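Inactive glucansucrase (Lactobacillus reuteri, PDB 5JBD) is an inactive member of the glucansucrase group, a calcium-binding protein of glycoside hydrolase family 70 built round a TIM-type barrel. Local coordinates at residues G335-L339 / E638-E642; R221-N225 / H324-M330; V460-Y465 / M651-S657; N248-E254 / W836-Y840. All blocks are in the same frame, centred on the assembly; numbering follows the deposited sequence.

Contact 1: residues G335-L339 / E638-E642; sequences GNPQL and EKTFE
The ring of Phe641 has the carbonyl oxygen of Pro337 at its edge, near the ring plane, with Pro337 O 3.3 Å from Phe641 CE2. Thr640 CG2 lies on one face, toward the rim. Leu339 brings its CD2 branch 4.3 Å from the Phe641 ring centroid, an off-centre CH-pi contact in which the two side chains cross at about a right angle. The other flat group is the amide of Asn336. Its OD1 accepts from Lys639 NZ at 3.0 Å, the donor tilted 20° from the carbonyl plane, while its ND2 is held by Asn332 OD1. Partners at both ends should fix the amide's rotation. Lys639 gets there because its chain bends at the second torsion (-63°), which turns the amine back toward Asn336; a weak bond to Asn332 O is its second hold. The backbone contact joins two loops beside the TIM-type barrel. Gly335, with positive phi, closes helix 326-333 in a Schellman motif, and the chain then leads through Leu339 into barrel strand 340-341, whereas 638-642 precedes helix 645-648. Running in nearly the same direction, the two loops share two backbone bonds: Thr640 N to Gly335 O, 2.9 Å and nearly straight, and Phe641 N to Asn336 O, 3.0 Å. Gly335 O also accepts from water 1, which reaches Thr640 OG1 at 2.7 Å. Beyond the pair, Ala313 and Asn314 of helix 310-315 and Leu647 of helix 645-648 pack against Phe641.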
loop_
_atom_site.group_PDB
_atom_site.type_symbol
_atom_site.label_atom_id
_atom_site.label_comp_id
_atom_site.label_asym_id
_atom_site.label_seq_id
_atom_site.Cartn_x
_atom_site.Cartn_y
_atom_site.Cartn_z
ATOM N N GLY A 335 -11.420 -22.579 -6.415
ATOM C CA GLY A 335 -12.391 -22.835 -5.362
ATOM C C GLY A 335 -12.522 -21.725 -4.333
ATOM O O GLY A 335 -13.016 -21.970 -3.230
ATOM N N ASN A 336 -12.109 -20.513 -4.702
ATOM C CA ASN A 336 -12.364 -19.293 -3.936
ATOM C C ASN A 336 -11.784 -19.316 -2.512
ATOM O O ASN A 336 -12.515 -19.219 -1.535
ATOM C CB ASN A 336 -13.869 -18.986 -3.932
ATOM C CG ASN A 336 -14.452 -18.945 -5.329
ATOM O OD1 ASN A 336 -15.108 -19.891 -5.755
ATOM N ND2 ASN A 336 -14.157 -17.880 -6.077
ATOM N N PRO A 337 -10.454 -19.450 -2.391
ATOM C CA PRO A 337 -9.804 -19.395 -1.078
ATOM C C PRO A 337 -9.856 -18.008 -0.392
ATOM O O PRO A 337 -9.766 -17.927 0.843
ATOM C CB PRO A 337 -8.374 -19.811 -1.388
ATOM C CG PRO A 337 -8.163 -19.384 -2.794
ATOM C CD PRO A 337 -9.480 -19.631 -3.477
ATOM N N GLN A 338 -10.004 -16.949 -1.183
ATOM C CA GLN A 338 -10.265 -15.578 -0.688
ATOM C C GLN A 338 -11.345 -14.920 -1.536
ATOM O O GLN A 338 -11.609 -15.368 -2.647
ATOM C CB GLN A 338 -8.997 -14.733 -0.785
ATOM C CG GLN A 338 -7.812 -15.283 0.009
ATOM C CD GLN A 338 -6.883 -16.169 -0.794
ATOM O OE1 GLN A 338 -6.694 -15.976 -2.010
ATOM N NE2 GLN A 338 -6.242 -17.121 -0.102
ATOM N N LEU A 339 -11.941 -13.845 -1.027
ATOM C CA LEU A 339 -12.885 -13.042 -1.804
ATOM C C LEU A 339 -12.189 -12.195 -2.870
ATOM O O LEU A 339 -11.102 -11.653 -2.641
ATOM C CB LEU A 339 -13.690 -12.105 -0.912
ATOM C CG LEU A 339 -14.438 -12.720 0.268
ATOM C CD1 LEU A 339 -15.296 -11.653 0.937
ATOM C CD2 LEU A 339 -15.278 -13.901 -0.184
ATOM N N GLU A 638 -15.575 -28.707 -3.000
ATOM C CA GLU A 638 -14.622 -28.074 -3.886
ATOM C C GLU A 638 -14.508 -26.561 -3.652
ATOM O O GLU A 638 -13.674 -25.908 -4.295
ATOM C CB GLU A 638 -15.025 -28.304 -5.365
ATOM C CG GLU A 638 -15.463 -29.697 -5.858
ATOM C CD GLU A 638 -14.340 -30.727 -5.901
ATOM O OE1 GLU A 638 -13.173 -30.385 -5.583
ATOM O OE2 GLU A 638 -14.625 -31.898 -6.273
ATOM N N LYS A 639 -15.321 -26.005 -2.746
ATOM C CA LYS A 639 -15.320 -24.575 -2.501
ATOM C C LYS A 639 -14.970 -24.209 -1.057
ATOM O O LYS A 639 -15.347 -24.898 -0.103
ATOM C CB LYS A 639 -16.676 -23.968 -2.860
ATOM C CG LYS A 639 -17.083 -24.105 -4.330
ATOM C CD LYS A 639 -16.120 -23.372 -5.245
ATOM C CE LYS A 639 -16.661 -23.162 -6.658
ATOM N NZ LYS A 639 -15.791 -22.223 -7.465
ATOM N N THR A 640 -14.303 -23.074 -0.917
ATOM C CA THR A 640 -14.067 -22.444 0.381
ATOM C C THR A 640 -15.120 -21.336 0.576
ATOM O O THR A 640 -16.088 -21.536 1.326
ATOM C CB THR A 640 -12.607 -21.982 0.462
ATOM O OG1 THR A 640 -11.760 -23.138 0.396
ATOM C CG2 THR A 640 -12.309 -21.240 1.755
ATOM N N PHE A 641 -14.983 -20.196 -0.104
ATOM C CA PHE A 641 -16.063 -19.195 -0.079
ATOM C C PHE A 641 -17.137 -19.484 -1.132
ATOM O O PHE A 641 -16.840 -19.940 -2.225
ATOM C CB PHE A 641 -15.519 -17.768 -0.148
ATOM C CG PHE A 641 -14.720 -17.413 1.062
ATOM C CD1 PHE A 641 -15.346 -17.328 2.303
ATOM C CD2 PHE A 641 -13.338 -17.297 1.003
ATOM C CE1 PHE A 641 -14.620 -17.066 3.442
ATOM C CE2 PHE A 641 -12.613 -17.046 2.144
ATOM C CZ PHE A 641 -13.250 -16.935 3.365
ATOM N N GLU A 642 -18.385 -19.261 -0.733
ATOM C CA GLU A 642 -19.554 -19.423 -1.571
ATOM C C GLU A 642 -20.414 -18.175 -1.375
ATOM O O GLU A 642 -20.654 -17.767 -0.233
ATOM C CB GLU A 642 -20.362 -20.607 -1.113
ATOM C CG GLU A 642 -19.662 -21.955 -1.200
ATOM C CD GLU A 642 -20.563 -23.076 -0.730
ATOM O OE1 GLU A 642 -21.133 -22.944 0.373
ATOM O OE2 GLU A 642 -20.712 -24.074 -1.454
HETATM O O HOH W 1 -11.495 -24.132 -2.116
HETATM O O HOH W 2 -18.045 -20.341 -4.757
#

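Contact 2: residues R221-N225 / H324-M330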
loop_
_atom_site.group_PDB
_atom_site.type_symbol
_atom_site.label_atom_id
_atom_site.label_comp_id
_atom_site.label_asym_id
_atom_site.label_seq_id
_atom_site.Cartn_x
_atom_site.Cartn_y
_atom_site.Cartn_z
ATOM N N ARG A 221 4.341 -13.474 -12.291
ATOM C CA ARG A 221 3.555 -14.703 -12.172
ATOM C C ARG A 221 2.305 -14.386 -11.369
ATOM O O ARG A 221 1.996 -15.036 -10.359
ATOM C CB ARG A 221 4.369 -15.835 -11.546
ATOM C CG ARG A 221 5.615 -16.239 -12.333
ATOM C CD ARG A 221 5.294 -16.641 -13.768
ATOM N NE ARG A 221 6.416 -17.359 -14.368
ATOM C CZ ARG A 221 6.606 -18.686 -14.350
ATOM N NH1 ARG A 221 5.737 -19.534 -13.784
ATOM N NH2 ARG A 221 7.697 -19.181 -14.925
ATOM N N THR A 222 1.571 -13.408 -11.893
ATOM C CA THR A 222 0.514 -12.688 -11.207
ATOM C C THR A 222 -0.824 -13.083 -11.803
ATOM O O THR A 222 -0.935 -13.245 -13.020
ATOM C CB THR A 222 0.699 -11.185 -11.402
ATOM O OG1 THR A 222 0.971 -10.897 -12.791
ATOM C CG2 THR A 222 1.891 -10.693 -10.541
ATOM N N ILE A 223 -1.819 -13.257 -10.934
ATOM C CA ILE A 223 -3.204 -13.596 -11.336
ATOM C C ILE A 223 -3.207 -14.847 -12.234
ATOM O O ILE A 223 -2.591 -15.865 -11.843
ATOM C CB ILE A 223 -3.971 -12.376 -11.934
ATOM C CG1 ILE A 223 -3.601 -11.073 -11.233
ATOM C CG2 ILE A 223 -5.473 -12.586 -11.800
ATOM C CD1 ILE A 223 -4.384 -9.870 -11.720
ATOM N N ASN A 224 -3.806 -14.789 -13.435
ATOM C CA ASN A 224 -3.830 -15.949 -14.334
ATOM C C ASN A 224 -2.494 -16.280 -15.004
ATOM O O ASN A 224 -2.391 -17.319 -15.649
ATOM C CB ASN A 224 -4.941 -15.818 -15.379
ATOM C CG ASN A 224 -6.322 -15.713 -14.737
ATOM O OD1 ASN A 224 -6.817 -16.692 -14.174
ATOM N ND2 ASN A 224 -6.909 -14.522 -14.760
ATOM N N ASN A 225 -1.458 -15.454 -14.825
ATOM C CA ASN A 225 -0.116 -15.796 -15.338
ATOM C C ASN A 225 0.773 -16.546 -14.328
ATOM O O ASN A 225 1.984 -16.642 -14.520
ATOM C CB ASN A 225 0.607 -14.554 -15.860
ATOM C CG ASN A 225 1.703 -14.895 -16.861
ATOM O OD1 ASN A 225 1.544 -15.782 -17.699
ATOM N ND2 ASN A 225 2.838 -14.227 -16.743
ATOM N N HIS A 324 -7.867 -5.772 -10.941
ATOM C CA HIS A 324 -7.911 -6.575 -12.170
ATOM C C HIS A 324 -9.034 -7.610 -12.103
ATOM O O HIS A 324 -8.982 -8.539 -11.292
ATOM C CB HIS A 324 -6.596 -7.311 -12.369
ATOM C CG HIS A 324 -5.450 -6.413 -12.703
ATOM N ND1 HIS A 324 -4.743 -5.728 -11.740
ATOM C CD2 HIS A 324 -4.893 -6.083 -13.893
ATOM C CE1 HIS A 324 -3.802 -5.011 -12.323
ATOM N NE2 HIS A 324 -3.867 -5.211 -13.626
ATOM N N SER A 325 -10.030 -7.445 -12.967
ATOM C CA SER A 325 -11.181 -8.331 -13.014
ATOM C C SER A 325 -10.858 -9.783 -13.327
ATOM O O SER A 325 -11.641 -10.669 -12.961
ATOM C CB SER A 325 -12.252 -7.802 -13.983
ATOM O OG SER A 325 -11.781 -7.737 -15.315
ATOM N N GLY A 326 -9.723 -10.041 -13.981
ATOM C CA GLY A 326 -9.245 -11.418 -14.188
ATOM C C GLY A 326 -9.028 -12.263 -12.936
ATOM O O GLY A 326 -9.043 -13.498 -13.010
ATOM N N ALA A 327 -8.857 -11.614 -11.785
ATOM C CA ALA A 327 -8.766 -12.311 -10.516
ATOM C C ALA A 327 -10.020 -13.098 -10.155
ATOM O O ALA A 327 -9.922 -14.073 -9.416
ATOM C CB ALA A 327 -8.422 -11.335 -9.390
ATOM N N ALA A 328 -11.196 -12.678 -10.643
ATOM C CA ALA A 328 -12.428 -13.422 -10.379
ATOM C C ALA A 328 -12.341 -14.839 -10.953
ATOM O O ALA A 328 -12.565 -15.814 -10.228
ATOM C CB ALA A 328 -13.652 -12.682 -10.921
ATOM N N GLN A 329 -11.999 -14.934 -12.231
ATOM C CA GLN A 329 -11.811 -16.220 -12.908
ATOM C C GLN A 329 -10.776 -17.095 -12.168
ATOM O O GLN A 329 -11.036 -18.272 -11.879
ATOM C CB GLN A 329 -11.390 -15.964 -14.367
ATOM C CG GLN A 329 -11.153 -17.191 -15.221
ATOM C CD GLN A 329 -12.428 -17.666 -15.858
ATOM O OE1 GLN A 329 -12.935 -18.715 -15.511
ATOM N NE2 GLN A 329 -12.970 -16.872 -16.790
ATOM N N MET A 330 -9.623 -16.510 -11.852
ATOM C CA MET A 330 -8.565 -17.194 -11.101
ATOM C C MET A 330 -9.089 -17.802 -9.811
ATOM O O MET A 330 -8.880 -18.992 -9.554
ATOM C CB MET A 330 -7.424 -16.236 -10.738
ATOM C CG MET A 330 -6.295 -16.915 -9.974
ATOM S SD MET A 330 -5.123 -15.772 -9.242
ATOM C CE MET A 330 -6.049 -14.902 -7.991
#
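Ile223 sends its two branches to different parts of the turn that opens helix 326-333, a helix that in the chain follows strand 319-320 and precedes strand 340-341 of the parallel barrel sheet. CG1 lies beside the backbone N and CG2 anti to it (chi1 -36°), which separates the two ends: CD1 rests 3.4 Å from His324 CB, while CG2 sits over the peptide between Gly326 and Ala327, 3.5 Å from Ala327 N. Met330 reaches back from the next turn of the helix, bent at its third torsion, and puts SD 3.6 Å from Ile223 CA. Gly326 has no side chain, and the amide of Asn224 comes in close beside it.

In the next shell, Asp286 OD2 is hydrogen-bonded to His324 ND1, and Asp233 and Ser235 touch Ile223 from farther along the same loop. Asp233 OD2 also takes a hydrogen bond from Asn224 ND2, so this nitrogen has one partner in the loop and one on the helix. The helix partner is Gly326 O, 2.9 Å from Asn224 ND2; the donor stands above the carbonyl plane, 55° out of it, and the same oxygen accepts the helical bond from Met330 N.

Contact 3: residues V460-Y465 / M651-S657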
loop_
_atom_site.group_PDB
_atom_site.type_symbol
_atom_site.label_atom_id
_atom_site.label_comp_id
_atom_site.label_asym_id
_atom_site.label_seq_id
_atom_site.Cartn_x
_atom_site.Cartn_y
_atom_site.Cartn_z
ATOM N N VAL A 460 -19.934 -9.069 -0.007
ATOM C CA VAL A 460 -19.646 -8.580 1.332
ATOM C C VAL A 460 -19.269 -7.099 1.190
ATOM O O VAL A 460 -18.178 -6.783 0.727
ATOM C CB VAL A 460 -18.512 -9.375 2.026
ATOM C CG1 VAL A 460 -18.264 -8.829 3.432
ATOM C CG2 VAL A 460 -18.852 -10.861 2.062
ATOM N N PRO A 461 -20.185 -6.184 1.556
ATOM C CA PRO A 461 -19.857 -4.766 1.445
ATOM C C PRO A 461 -18.847 -4.330 2.497
ATOM O O PRO A 461 -18.855 -4.872 3.619
ATOM C CB PRO A 461 -21.189 -4.088 1.692
ATOM C CG PRO A 461 -21.884 -4.992 2.650
ATOM C CD PRO A 461 -21.502 -6.379 2.196
ATOM N N GLN A 462 -18.003 -3.361 2.117
ATOM C CA GLN A 462 -16.996 -2.787 2.987
ATOM C C GLN A 462 -17.248 -1.284 3.145
ATOM O O GLN A 462 -17.224 -0.557 2.159
ATOM C CB GLN A 462 -15.602 -3.068 2.420
ATOM C CG GLN A 462 -14.416 -2.344 3.068
ATOM C CD GLN A 462 -13.826 -1.256 2.164
ATOM O OE1 GLN A 462 -13.256 -1.563 1.122
ATOM N NE2 GLN A 462 -13.963 0.007 2.562
ATOM N N VAL A 463 -17.478 -0.852 4.391
ATOM C CA VAL A 463 -17.672 0.558 4.752
ATOM C C VAL A 463 -16.301 1.189 5.081
ATOM O O VAL A 463 -15.403 0.496 5.592
ATOM C CB VAL A 463 -18.637 0.676 5.951
ATOM C CG1 VAL A 463 -18.793 2.130 6.387
ATOM C CG2 VAL A 463 -19.991 0.060 5.623
ATOM N N TYR A 464 -16.133 2.478 4.770
ATOM C CA TYR A 464 -14.856 3.204 4.978
ATOM C C TYR A 464 -14.912 4.114 6.202
ATOM O O TYR A 464 -15.829 4.940 6.317
ATOM C CB TYR A 464 -14.534 4.058 3.761
ATOM C CG TYR A 464 -13.229 4.852 3.821
ATOM C CD1 TYR A 464 -12.018 4.238 4.130
ATOM C CD2 TYR A 464 -13.212 6.221 3.537
ATOM C CE1 TYR A 464 -10.830 4.963 4.160
ATOM C CE2 TYR A 464 -12.035 6.956 3.552
ATOM C CZ TYR A 464 -10.844 6.327 3.877
ATOM O OH TYR A 464 -9.676 7.060 3.885
ATOM N N TYR A 465 -13.915 3.978 7.086
ATOM C CA TYR A 465 -13.755 4.846 8.261
ATOM C C TYR A 465 -13.985 6.330 7.963
ATOM O O TYR A 465 -14.720 7.005 8.700
ATOM C CB TYR A 465 -12.356 4.681 8.877
ATOM C CG TYR A 465 -11.977 5.773 9.874
ATOM C CD1 TYR A 465 -12.667 5.908 11.080
ATOM C CD2 TYR A 465 -10.925 6.668 9.612
ATOM C CE1 TYR A 465 -12.340 6.901 11.998
ATOM C CE2 TYR A 465 -10.582 7.659 10.531
ATOM C CZ TYR A 465 -11.291 7.769 11.720
ATOM O OH TYR A 465 -10.973 8.734 12.650
ATOM N N MET A 651 -20.390 -8.003 6.791
ATOM C CA MET A 651 -20.047 -6.642 6.412
ATOM C C MET A 651 -18.684 -6.274 7.004
ATOM O O MET A 651 -18.454 -6.431 8.208
ATOM C CB MET A 651 -21.112 -5.650 6.895
ATOM C CG MET A 651 -20.748 -4.197 6.643
ATOM S SD MET A 651 -22.151 -3.081 6.813
ATOM C CE MET A 651 -22.382 -3.154 8.564
ATOM N N ILE A 652 -17.806 -5.789 6.126
ATOM C CA ILE A 652 -16.453 -5.394 6.455
ATOM C C ILE A 652 -16.422 -3.892 6.807
ATOM O O ILE A 652 -17.195 -3.110 6.260
ATOM C CB ILE A 652 -15.489 -5.690 5.279
ATOM C CG1 ILE A 652 -15.403 -7.208 5.053
ATOM C CG2 ILE A 652 -14.091 -5.123 5.549
ATOM C CD1 ILE A 652 -14.892 -7.598 3.685
ATOM N N TYR A 653 -15.533 -3.517 7.737
ATOM C CA TYR A 653 -15.261 -2.106 8.067
ATOM C C TYR A 653 -13.765 -1.820 7.965
ATOM O O TYR A 653 -12.970 -2.474 8.647
ATOM C CB TYR A 653 -15.759 -1.810 9.474
ATOM C CG TYR A 653 -15.577 -0.381 9.935
ATOM C CD1 TYR A 653 -16.244 0.666 9.303
ATOM C CD2 TYR A 653 -14.766 -0.073 11.028
ATOM C CE1 TYR A 653 -16.107 1.982 9.740
ATOM C CE2 TYR A 653 -14.602 1.244 11.465
ATOM C CZ TYR A 653 -15.284 2.269 10.832
ATOM O OH TYR A 653 -15.136 3.566 11.270
ATOM N N GLU A 654 -13.385 -0.897 7.075
ATOM C CA GLU A 654 -11.998 -0.453 6.948
ATOM C C GLU A 654 -11.758 0.555 8.069
ATOM O O GLU A 654 -12.397 1.603 8.091
ATOM C CB GLU A 654 -11.696 0.204 5.578
ATOM C CG GLU A 654 -10.241 0.665 5.487
ATOM C CD GLU A 654 -9.779 1.132 4.115
ATOM O OE1 GLU A 654 -10.592 1.390 3.223
ATOM O OE2 GLU A 654 -8.552 1.250 3.943
ATOM N N ASP A 655 -10.840 0.244 8.976
ATOM C CA ASP A 655 -10.715 1.014 10.234
ATOM C C ASP A 655 -9.783 2.228 10.202
ATOM O O ASP A 655 -9.588 2.868 11.235
ATOM C CB ASP A 655 -10.333 0.076 11.392
ATOM C CG ASP A 655 -8.836 -0.087 11.586
ATOM O OD1 ASP A 655 -8.036 0.126 10.644
ATOM O OD2 ASP A 655 -8.464 -0.450 12.731
ATOM N N PHE A 656 -9.189 2.536 9.053
ATOM C CA PHE A 656 -8.158 3.568 9.005
ATOM C C PHE A 656 -8.211 4.414 7.749
ATOM O O PHE A 656 -8.889 4.064 6.762
ATOM C CB PHE A 656 -6.770 2.932 9.117
ATOM C CG PHE A 656 -6.302 2.213 7.874
ATOM C CD1 PHE A 656 -6.764 0.940 7.575
ATOM C CD2 PHE A 656 -5.365 2.798 7.022
ATOM C CE1 PHE A 656 -6.325 0.269 6.436
ATOM C CE2 PHE A 656 -4.927 2.137 5.882
ATOM C CZ PHE A 656 -5.403 0.863 5.593
ATOM N N SER A 657 -7.459 5.515 7.808
ATOM C CA SER A 657 -7.159 6.369 6.660
ATOM C C SER A 657 -5.647 6.586 6.617
ATOM O O SER A 657 -4.996 6.624 7.664
ATOM C CB SER A 657 -7.860 7.736 6.821
ATOM O OG SER A 657 -7.333 8.714 5.916
#
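Tyr464 and Glu654 are paired on one face of two parallel strands, their ring and carboxylate planes 60° apart, with Glu654 OE1 3.3 Å from Tyr464 CD1. Glu654 is fully extended and its OE2 is hydrogen-bonded to His392 ND1, while Tyr464 OH is held by Glu471. On the same face Gln462 runs at a slant beside Ile652, CG to CG2 3.7 Å. Its chain bends at the second torsion and carries NE2 to Thr390 O, with the amide turned 87° from the Glu654 carboxylate. Ile652 CD1 meets Val460 CG1 at 3.6 Å.

The opposite face holds Val463 and Tyr653, whose side chains cross obliquely. Beyond them Tyr653 OH points at the edge of the Tyr465 ring, in its plane, 3.4 Å from CD1. Four backbone bonds, from Ile652 N to Pro461 O through Tyr465 N to Glu654 O, set the register; the last is the most bent, at 137°, where strand 460-464 gives way.

These are adjacent strands of the eight-stranded parallel barrel. Strand 385-388 flanks 460-464 and strand 688-691 flanks 652-654; Trp690 touches Gln462 and Glu654, while helices 446-455 and 483-496 pack on Val463 and Met651.

Contact 4: residues N248-E254 / W836-Y840; sequences NPVVQAE and WSAKY
Val251 and Tyr840 make the main apolar contact: CG2 of the valine stands 3.7 Å from Tyr840 CD1, and the two side chains run antiparallel alongside each other. The valine's first torsion (175°) leaves CG2 beside the backbone N, from where it also reaches the edge of the Trp836 indole, 4.2 Å from CZ3. Val250 touches farther out on the tyrosine, its CG1 3.8 Å from Tyr840 OH. Glu254 lays its CG obliquely against Trp836 CZ2 at 4.1 Å, a contact of the aliphatic part of the chain; its carboxylate is turned away to Tyr713 OH and Gln797.

This joins the first turns of helix 249-263 to the loop that runs into strand 841-845, the neighbour of strand 242-244 in an antiparallel sheet. Ile244 of that strand touches both Val251 and Trp836, and a backbone bond ties Tyr840 to Asp245.

No direct hydrogen bond crosses between 248-254 and 836-840; the polar link runs through water. Asn248 ND2 donates to water 3 at 2.8 Å, and this water in turn donates to Lys839 O. The same nitrogen lies at the edge of the Tyr840 ring, the amide and ring planes 74° apart, and is hydrogen-bonded to a glycerol molecule. Asn248 is also the N-cap of the helix: its OD1 accepts from Val250 N at 2.8 Å and, weakly, from Val251 N. On one face of the Tyr840 ring, over its centre, lies Lys839 CG.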
loop_
_atom_site.group_PDB
_atom_site.type_symbol
_atom_site.label_atom_id
_atom_site.label_comp_id
_atom_site.label_asym_id
_atom_site.label_seq_id
_atom_site.Cartn_x
_atom_site.Cartn_y
_atom_site.Cartn_z
ATOM N N ASN A 248 10.480 -17.232 -4.514
ATOM C CA ASN A 248 11.560 -17.963 -3.824
ATOM C C ASN A 248 10.946 -18.917 -2.791
ATOM O O ASN A 248 10.240 -18.455 -1.897
ATOM C CB ASN A 248 12.530 -16.975 -3.162
ATOM C CG ASN A 248 13.723 -17.665 -2.512
ATOM O OD1 ASN A 248 13.550 -18.572 -1.695
ATOM N ND2 ASN A 248 14.937 -17.249 -2.880
ATOM N N PRO A 249 11.219 -20.241 -2.891
ATOM C CA PRO A 249 10.625 -21.191 -1.928
ATOM C C PRO A 249 10.892 -20.906 -0.450
ATOM O O PRO A 249 10.036 -21.202 0.389
ATOM C CB PRO A 249 11.230 -22.546 -2.331
ATOM C CG PRO A 249 11.597 -22.381 -3.755
ATOM C CD PRO A 249 12.020 -20.941 -3.903
ATOM N N VAL A 250 12.048 -20.320 -0.132
ATOM C CA VAL A 250 12.363 -19.910 1.253
ATOM C C VAL A 250 11.469 -18.745 1.696
ATOM O O VAL A 250 10.968 -18.731 2.828
ATOM C CB VAL A 250 13.875 -19.588 1.452
ATOM C CG1 VAL A 250 14.147 -19.109 2.875
ATOM C CG2 VAL A 250 14.742 -20.815 1.145
ATOM N N VAL A 251 11.255 -17.782 0.805
ATOM C CA VAL A 251 10.337 -16.681 1.075
ATOM C C VAL A 251 8.906 -17.216 1.250
ATOM O O VAL A 251 8.160 -16.754 2.133
ATOM C CB VAL A 251 10.405 -15.596 -0.023
ATOM C CG1 VAL A 251 9.355 -14.505 0.209
ATOM C CG2 VAL A 251 11.792 -14.969 -0.041
ATOM N N GLN A 252 8.528 -18.198 0.439
ATOM C CA GLN A 252 7.164 -18.754 0.514
ATOM C C GLN A 252 6.938 -19.409 1.874
ATOM O O GLN A 252 5.878 -19.222 2.473
ATOM C CB GLN A 252 6.895 -19.726 -0.633
ATOM C CG GLN A 252 6.827 -19.024 -1.981
ATOM C CD GLN A 252 6.526 -19.949 -3.142
ATOM O OE1 GLN A 252 6.473 -21.174 -3.001
ATOM N NE2 GLN A 252 6.315 -19.358 -4.309
ATOM N N ALA A 253 7.951 -20.130 2.383
ATOM C CA ALA A 253 7.878 -20.688 3.730
ATOM C C ALA A 253 7.810 -19.586 4.793
ATOM O O ALA A 253 7.030 -19.690 5.742
ATOM C CB ALA A 253 9.049 -21.632 3.992
ATOM N N GLU A 254 8.595 -18.523 4.634
ATOM C CA GLU A 254 8.533 -17.381 5.568
ATOM C C GLU A 254 7.150 -16.694 5.621
ATOM O O GLU A 254 6.715 -16.265 6.696
ATOM C CB GLU A 254 9.677 -16.370 5.299
ATOM C CG GLU A 254 9.618 -15.028 6.044
ATOM C CD GLU A 254 9.539 -15.128 7.564
ATOM O OE1 GLU A 254 9.852 -16.194 8.142
ATOM O OE2 GLU A 254 9.158 -14.110 8.193
ATOM N N TRP A 836 16.491 -9.720 5.990
ATOM C CA TRP A 836 16.229 -9.540 4.551
ATOM C C TRP A 836 17.480 -9.000 3.869
ATOM O O TRP A 836 18.229 -8.228 4.455
ATOM C CB TRP A 836 15.025 -8.597 4.299
ATOM C CG TRP A 836 13.737 -9.153 4.834
ATOM C CD1 TRP A 836 13.162 -8.879 6.041
ATOM C CD2 TRP A 836 12.890 -10.109 4.195
ATOM N NE1 TRP A 836 12.013 -9.613 6.198
ATOM C CE2 TRP A 836 11.815 -10.373 5.076
ATOM C CE3 TRP A 836 12.939 -10.776 2.966
ATOM C CZ2 TRP A 836 10.778 -11.270 4.753
ATOM C CZ3 TRP A 836 11.910 -11.675 2.641
ATOM C CH2 TRP A 836 10.849 -11.914 3.534
ATOM N N SER A 837 17.699 -9.421 2.632
ATOM C CA SER A 837 18.753 -8.874 1.781
ATOM C C SER A 837 18.358 -9.111 0.312
ATOM O O SER A 837 17.304 -9.699 0.049
ATOM C CB SER A 837 20.104 -9.509 2.123
ATOM O OG SER A 837 20.178 -10.847 1.672
ATOM N N ALA A 838 19.196 -8.663 -0.629
ATOM C CA ALA A 838 18.840 -8.631 -2.053
ATOM C C ALA A 838 18.525 -9.994 -2.653
ATOM O O ALA A 838 17.692 -10.093 -3.567
ATOM C CB ALA A 838 19.936 -7.958 -2.860
ATOM N N LYS A 839 19.164 -11.046 -2.143
ATOM C CA LYS A 839 18.914 -12.390 -2.658
ATOM C C LYS A 839 17.446 -12.821 -2.549
ATOM O O LYS A 839 17.026 -13.690 -3.304
ATOM C CB LYS A 839 19.834 -13.428 -2.007
ATOM C CG LYS A 839 19.533 -13.775 -0.564
ATOM C CD LYS A 839 20.614 -14.709 -0.025
ATOM C CE LYS A 839 20.297 -15.180 1.382
ATOM N NZ LYS A 839 21.433 -15.941 1.978
ATOM N N TYR A 840 16.683 -12.203 -1.635
ATOM C CA TYR A 840 15.249 -12.455 -1.477
ATOM C C TYR A 840 14.341 -11.401 -2.137
ATOM O O TYR A 840 13.127 -11.362 -1.850
ATOM C CB TYR A 840 14.906 -12.556 0.021
ATOM C CG TYR A 840 15.539 -13.716 0.739
ATOM C CD1 TYR A 840 15.465 -15.012 0.219
ATOM C CD2 TYR A 840 16.213 -13.533 1.950
ATOM C CE1 TYR A 840 16.046 -16.074 0.877
ATOM C CE2 TYR A 840 16.802 -14.599 2.614
ATOM C CZ TYR A 840 16.713 -15.864 2.077
ATOM O OH TYR A 840 17.288 -16.938 2.719
HETATM O O HOH W 3 15.172 -15.177 -4.730
#

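Contact 3 is the core of the set: all its touching residues are buried, and it pairs two barrel strands by a backbone ladder. Contact 4 is also buried, yet it joins a helix to a loop by apolar packing and a water, beside the antiparallel sheet. Contacts 1 and 2 are partly buried and hold the same helix, 326-333, contact 2 at its start and contact 1 just past its end; their centres are about 15 Å apart. Contact 1 relies on backbone bonds and an amine, contact 2 on the packing of an isoleucine plus one side-chain amide bond. Contacts 1 and 3 are the only pair that touch, Leu339 CD1 lying 3.8 Å from Val460 CG2.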